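Local coordinates for SusD superfamily protein (Bacteroides vulgatus, PDB 3MYV), which probably binds polysaccharide at the bacterial outer membrane, as SusD-like proteins do in glycan uptake, at residues R186-A191 and G224-Y229; E241-S246 and E326-V331. One frame throughout, in Å; residues are numbered along the deposited sequence. Where two conformers were deposited one is given.

Contact 1: residues R186-A191 and G224-Y229; sequences RMNKYA and GSYALY. With EDO (1,2-ethanediol), chain H.
Asn188 meets Tyr226 because its first torsion sets CG between the backbone N and the carbonyl carbon (chi1 66°), a position from which the short amide serves two partners at once. Its ND2 donates to Tyr226 OH at 3.0 Å, in a bond moderately bent at the hydrogen (147°), with the hydroxyl tilted somewhat from the amide plane. The other branch, OD1, takes the N-H of Ala191 at 3.1 Å and makes Asn188 the N-cap of helix 189-202. Tyr190, on the first turn of that helix, has its ring carried beside the backbone N, and Tyr226 CE2 lies over one face, 3.5 Å from Tyr190 CG. The two rings meet obliquely, their planes 59° apart. At the far end of the Tyr190 ring, water 1 can join Tyr190 OH to Ser225 OG, a bridge left doubtful by a second conformer of Ser225. Phe249 of strand 248-252 packs on Tyr190 and lies edge-to-face with Tyr226, while Lys182 makes a cation-pi contact with Tyr226. The start of helix 189-202 is thereby joined to the loop that follows helix 206-223, across a helical hairpin. One amide thus both caps a helix and holds a tyrosine hydroxyl in a mostly buried, aromatic setting, which is likely to keep it in one orientation, its oxygen and its nitrogen each having a partner.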
loop_
_atom_site.group_PDB
_atom_site.type_symbol
_atom_site.label_atom_id
_atom_site.label_comp_id
_atom_site.label_asym_id
_atom_site.label_seq_id
_atom_site.Cartn_x
_atom_site.Cartn_y
_atom_site.Cartn_z
ATOM N N ARG A 186 13.777 -5.596 1.885
ATOM C CA ARG A 186 13.747 -5.206 0.481
ATOM C C ARG A 186 12.865 -6.138 -0.365
ATOM O O ARG A 186 12.456 -7.212 0.087
ATOM C CB ARG A 186 15.181 -5.142 -0.064
ATOM C CG ARG A 186 16.050 -4.082 0.642
ATOM C CD ARG A 186 17.570 -4.210 0.393
ATOM N NE ARG A 186 17.982 -4.220 -1.011
ATOM C CZ ARG A 186 19.257 -4.183 -1.424
ATOM N NH1 ARG A 186 20.258 -4.054 -0.563
ATOM N NH2 ARG A 186 19.550 -4.256 -2.714
HETATM N N MSE A 187 12.583 -5.720 -1.595
HETATM C CA MSE A 187 11.806 -6.515 -2.526
HETATM C C MSE A 187 12.719 -7.530 -3.223
HETATM O O MSE A 187 13.840 -7.196 -3.628
HETATM C CB MSE A 187 11.142 -5.611 -3.588
HETATM C CG MSE A 187 9.988 -4.807 -3.023
HETATM SE SE MSE A 187 8.952 -3.882 -4.317
HETATM C CE MSE A 187 10.052 -2.311 -4.470
ATOM N N ASN A 188 12.209 -8.743 -3.379
ATOM C CA ASN A 188 12.795 -9.757 -4.250
ATOM C C ASN A 188 11.799 -10.073 -5.372
ATOM O O ASN A 188 10.779 -9.403 -5.501
ATOM C CB ASN A 188 13.162 -11.025 -3.471
ATOM C CG ASN A 188 11.938 -11.762 -2.915
ATOM O OD1 ASN A 188 10.834 -11.254 -2.964
ATOM N ND2 ASN A 188 12.149 -12.972 -2.402
ATOM N N LYS A 189 12.089 -11.088 -6.173
ATOM C CA LYS A 189 11.240 -11.412 -7.337
ATOM C C LYS A 189 9.803 -11.704 -6.921
ATOM O O LYS A 189 8.858 -11.280 -7.586
ATOM C CB LYS A 189 11.832 -12.593 -8.109
ATOM C CG LYS A 189 11.170 -12.867 -9.455
ATOM C CD LYS A 189 11.917 -14.007 -10.167
ATOM C CE LYS A 189 11.190 -14.424 -11.411
ATOM N NZ LYS A 189 12.048 -15.210 -12.281
ATOM N N TYR A 190 9.620 -12.400 -5.801
ATOM C CA TYR A 190 8.272 -12.648 -5.323
ATOM C C TYR A 190 7.489 -11.382 -5.013
ATOM O O TYR A 190 6.320 -11.271 -5.399
ATOM C CB TYR A 190 8.278 -13.567 -4.118
ATOM C CG TYR A 190 8.540 -15.008 -4.419
ATOM C CD1 TYR A 190 7.487 -15.899 -4.645
ATOM C CD2 TYR A 190 9.827 -15.511 -4.370
ATOM C CE1 TYR A 190 7.736 -17.247 -4.888
ATOM C CE2 TYR A 190 10.086 -16.846 -4.588
ATOM C CZ TYR A 190 9.045 -17.703 -4.850
ATOM O OH TYR A 190 9.334 -19.021 -5.061
ATOM N N ALA A 191 8.117 -10.442 -4.306
ATOM C CA ALA A 191 7.536 -9.150 -3.993
ATOM C C ALA A 191 7.143 -8.420 -5.249
ATOM O O ALA A 191 6.026 -7.859 -5.368
ATOM C CB ALA A 191 8.560 -8.281 -3.174
ATOM N N GLY A 224 7.824 -23.661 -0.899
ATOM C CA GLY A 224 7.708 -23.519 0.551
ATOM C C GLY A 224 8.235 -22.198 1.086
ATOM O O GLY A 224 8.355 -22.019 2.298
ATOM N N SER A 225 8.500 -21.252 0.192
ATOM C CA SER A 225 9.195 -20.029 0.579
ATOM C C SER A 225 8.307 -19.004 1.261
ATOM O O SER A 225 8.811 -18.164 2.012
ATOM C CB SER A 225 9.907 -19.436 -0.625
ATOM O OG SER A 225 10.962 -20.303 -0.988
ATOM N N TYR A 226 6.996 -19.091 1.009
ATOM C CA TYR A 226 6.000 -18.273 1.687
ATOM C C TYR A 226 4.782 -19.135 1.981
ATOM O O TYR A 226 4.518 -20.113 1.265
ATOM C CB TYR A 226 5.617 -17.060 0.858
ATOM C CG TYR A 226 6.782 -16.194 0.521
ATOM C CD1 TYR A 226 7.206 -15.176 1.388
ATOM C CD2 TYR A 226 7.496 -16.390 -0.673
ATOM C CE1 TYR A 226 8.290 -14.367 1.055
ATOM C CE2 TYR A 226 8.582 -15.599 -0.996
ATOM C CZ TYR A 226 8.981 -14.593 -0.129
ATOM O OH TYR A 226 10.041 -13.787 -0.454
ATOM N N ALA A 227 4.081 -18.813 3.066
ATOM C CA ALA A 227 2.902 -19.556 3.489
ATOM C C ALA A 227 2.009 -18.674 4.351
ATOM O O ALA A 227 2.497 -17.777 5.076
ATOM C CB ALA A 227 3.328 -20.810 4.286
ATOM N N LEU A 228 0.712 -18.968 4.301
ATOM C CA LEU A 228 -0.279 -18.251 5.084
ATOM C C LEU A 228 -0.132 -18.575 6.565
ATOM O O LEU A 228 0.083 -19.718 6.933
ATOM C CB LEU A 228 -1.687 -18.618 4.644
ATOM C CG LEU A 228 -2.122 -18.156 3.274
ATOM C CD1 LEU A 228 -3.505 -18.726 2.969
ATOM C CD2 LEU A 228 -2.091 -16.621 3.192
ATOM N N TYR A 229 -0.267 -17.568 7.417
ATOM C CA TYR A 229 -0.349 -17.801 8.880
ATOM C C TYR A 229 -1.595 -18.589 9.225
ATOM O O TYR A 229 -2.689 -18.181 8.869
ATOM C CB TYR A 229 -0.385 -16.482 9.678
ATOM C CG TYR A 229 0.718 -15.550 9.278
ATOM C CD1 TYR A 229 2.042 -15.962 9.358
ATOM C CD2 TYR A 229 0.459 -14.279 8.784
ATOM C CE1 TYR A 229 3.058 -15.155 8.941
ATOM C CE2 TYR A 229 1.498 -13.441 8.382
ATOM C CZ TYR A 229 2.801 -13.898 8.470
ATOM O OH TYR A 229 3.865 -13.135 8.029
HETATM C C1 EDO H . 2.439 -9.912 8.191
HETATM O O1 EDO H . 3.576 -10.548 7.600
HETATM C C2 EDO H . 2.437 -10.114 9.708
HETATM O O2 EDO H . 3.560 -9.447 10.268
HETATM O O HOH W 1 12.028 -19.553 -3.454
#

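Contact 2: residues E241-S246 and E326-V331; sequences EAKFGS and ECNNVV. With EDO (1,2-ethanediol), chain E.
Lys243 reaches over Asn328 and spends its ammonium group on two oxygens of the facing segment. NZ donates to the backbone Glu326 O at 2.7 Å, nearly along the C=O axis, and to Asn328 OD1 at 2.8 Å. The second bond is less regular: NZ stands well above the plane of the side-chain carbonyl, 46° out of it. Extended beyond CG, the lysine chain crosses the asparagine at about a right angle, so that CD lies 3.6 Å from Asn328 ND2 while NZ arrives at the oxygen. A further, weak bond runs from NZ to water 2, which also accepts from Asn328 ND2 at 3.1 Å. The amide has other partners too, since OD1 accepts from Asn254 N, and ND2 donates to Glu251 OE2, the carboxylate oxygen that also takes Phe244 N. These partners place the contact beside a two-stranded antiparallel sheet, in which strand 329-333 pairs with strand 248-252; 241-246 is part of the loop leading into strand 248-252, and Asn254, just after that strand, belongs to the sodium site. The Phe244 ring completes the contact, with CZ 3.3 Å from Asn328 ND2 and the ring and amide planes 61° apart. A methionine in place of Lys243 would probably leave Glu326 O without this donor and Asn328 OD1 with one fewer. On strand 329-333, both backbone polar groups of Val330 are engaged by a 1,2-ethanediol probably taken from the crystallisation liquor: Val330 N donates to its O2 at 2.9 Å, and its O1 donates to Val330 O.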
loop_
_atom_site.group_PDB
_atom_site.type_symbol
_atom_site.label_atom_id
_atom_site.label_comp_id
_atom_site.label_asym_id
_atom_site.label_seq_id
_atom_site.Cartn_x
_atom_site.Cartn_y
_atom_site.Cartn_z
ATOM N N GLU A 241 8.295 -9.596 17.562
ATOM C CA GLU A 241 9.106 -10.792 17.743
ATOM C C GLU A 241 8.982 -11.754 16.574
ATOM O O GLU A 241 9.581 -12.806 16.603
ATOM C CB GLU A 241 8.722 -11.498 19.056
ATOM C CG GLU A 241 8.815 -10.582 20.272
ATOM C CD GLU A 241 8.645 -11.309 21.601
ATOM O OE1 GLU A 241 7.597 -11.948 21.816
ATOM O OE2 GLU A 241 9.565 -11.212 22.435
ATOM N N ALA A 242 8.204 -11.414 15.544
ATOM C CA ALA A 242 8.004 -12.307 14.413
ATOM C C ALA A 242 8.172 -11.562 13.086
ATOM O O ALA A 242 7.405 -11.768 12.161
ATOM C CB ALA A 242 6.634 -12.964 14.508
ATOM N N LYS A 243 9.220 -10.734 12.982
ATOM C CA LYS A 243 9.410 -9.911 11.792
ATOM C C LYS A 243 9.738 -10.785 10.575
ATOM O O LYS A 243 10.261 -11.896 10.703
ATOM C CB LYS A 243 10.503 -8.854 12.017
ATOM C CG LYS A 243 10.111 -7.816 13.059
ATOM C CD LYS A 243 11.212 -6.792 13.280
ATOM C CE LYS A 243 10.681 -5.472 13.903
ATOM N NZ LYS A 243 11.679 -4.304 13.835
ATOM N N PHE A 244 9.394 -10.272 9.401
ATOM C CA PHE A 244 9.644 -10.977 8.150
ATOM C C PHE A 244 9.034 -12.362 8.183
ATOM O O PHE A 244 9.692 -13.339 7.837
ATOM C CB PHE A 244 11.150 -11.004 7.853
ATOM C CG PHE A 244 11.803 -9.653 7.987
ATOM C CD1 PHE A 244 11.507 -8.624 7.081
ATOM C CD2 PHE A 244 12.654 -9.381 9.038
ATOM C CE1 PHE A 244 12.074 -7.364 7.226
ATOM C CE2 PHE A 244 13.217 -8.116 9.182
ATOM C CZ PHE A 244 12.940 -7.121 8.276
ATOM N N GLY A 245 7.762 -12.448 8.617
ATOM C CA GLY A 245 7.080 -13.726 8.690
ATOM C C GLY A 245 6.810 -14.367 7.335
ATOM O O GLY A 245 7.066 -13.777 6.275
ATOM N N SER A 246 6.259 -15.578 7.365
ATOM C CA SER A 246 6.081 -16.379 6.148
ATOM C C SER A 246 5.174 -15.778 5.081
ATOM O O SER A 246 5.227 -16.227 3.928
ATOM C CB SER A 246 5.571 -17.797 6.482
ATOM O OG SER A 246 4.241 -17.786 6.995
ATOM N N GLU A 326 9.470 0.217 17.135
ATOM C CA GLU A 326 10.281 -0.569 16.207
ATOM C C GLU A 326 9.470 -1.446 15.255
ATOM O O GLU A 326 10.034 -2.327 14.608
ATOM C CB GLU A 326 11.243 -1.455 17.001
ATOM C CG GLU A 326 10.645 -2.729 17.606
ATOM C CD GLU A 326 10.068 -2.573 19.023
ATOM O OE1 GLU A 326 9.497 -1.508 19.354
ATOM O OE2 GLU A 326 10.170 -3.555 19.811
ATOM N N CYS A 327 8.158 -1.229 15.159
ATOM C CA CYS A 327 7.342 -2.074 14.269
ATOM C C CYS A 327 7.666 -1.840 12.805
ATOM O O CYS A 327 7.769 -0.699 12.376
ATOM C CB CYS A 327 5.854 -1.819 14.460
ATOM S SG CYS A 327 5.239 -2.368 16.076
ATOM N N ASN A 328 7.787 -2.937 12.061
ATOM C CA ASN A 328 7.916 -2.951 10.618
ATOM C C ASN A 328 6.528 -2.790 9.970
ATOM O O ASN A 328 5.529 -3.285 10.493
ATOM C CB ASN A 328 8.539 -4.283 10.168
ATOM C CG ASN A 328 9.996 -4.436 10.559
ATOM O OD1 ASN A 328 10.545 -3.627 11.328
ATOM N ND2 ASN A 328 10.652 -5.485 10.011
ATOM N N ASN A 329 6.451 -2.101 8.845
ATOM C CA ASN A 329 5.189 -1.939 8.139
ATOM C C ASN A 329 5.203 -2.841 6.922
ATOM O O ASN A 329 6.087 -2.745 6.052
ATOM C CB ASN A 329 4.984 -0.492 7.711
ATOM C CG ASN A 329 4.942 0.471 8.883
ATOM O OD1 ASN A 329 4.516 0.120 9.998
ATOM N ND2 ASN A 329 5.383 1.701 8.636
ATOM N N VAL A 330 4.272 -3.773 6.899
ATOM C CA VAL A 330 4.079 -4.674 5.764
ATOM C C VAL A 330 3.617 -3.892 4.554
ATOM O O VAL A 330 2.695 -3.088 4.664
ATOM C CB VAL A 330 2.983 -5.704 6.043
ATOM C CG1 VAL A 330 2.634 -6.478 4.750
ATOM C CG2 VAL A 330 3.415 -6.635 7.115
ATOM N N VAL A 331 4.226 -4.154 3.392
ATOM C CA VAL A 331 3.855 -3.526 2.133
ATOM C C VAL A 331 3.228 -4.540 1.154
ATOM O O VAL A 331 2.248 -4.230 0.488
ATOM C CB VAL A 331 5.095 -2.849 1.513
ATOM C CG1 VAL A 331 4.782 -2.189 0.138
ATOM C CG2 VAL A 331 5.686 -1.771 2.460
HETATM C C1 EDO E . 1.117 -1.752 7.824
HETATM O O1 EDO E . 0.851 -2.423 6.574
HETATM C C2 EDO E . 1.037 -2.737 8.977
HETATM O O2 EDO E . 2.194 -3.586 8.983
HETATM O O HOH W 2 13.498 -5.000 11.040
#

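The chemistry of the two contacts differs with their place in the fold. Contact 1 is largely buried and aromatic, with one direct hydrogen bond across it; contact 2 lies at the surface, where a charged amine, an amide and a backbone carbonyl do most of the work. Contact 1 joins a helix start to the loop after helix 206-223, and contact 2 joins a later part of that same loop to strand 329-333. Strand 248-252 borders both, giving Phe249 to the first and Glu251 to the second. With centres about 13 Å apart, they touch directly: Ala227 O lies 2.6 Å from Ser246 OG, a probable hydrogen bond, and Tyr229 packs against Gly245.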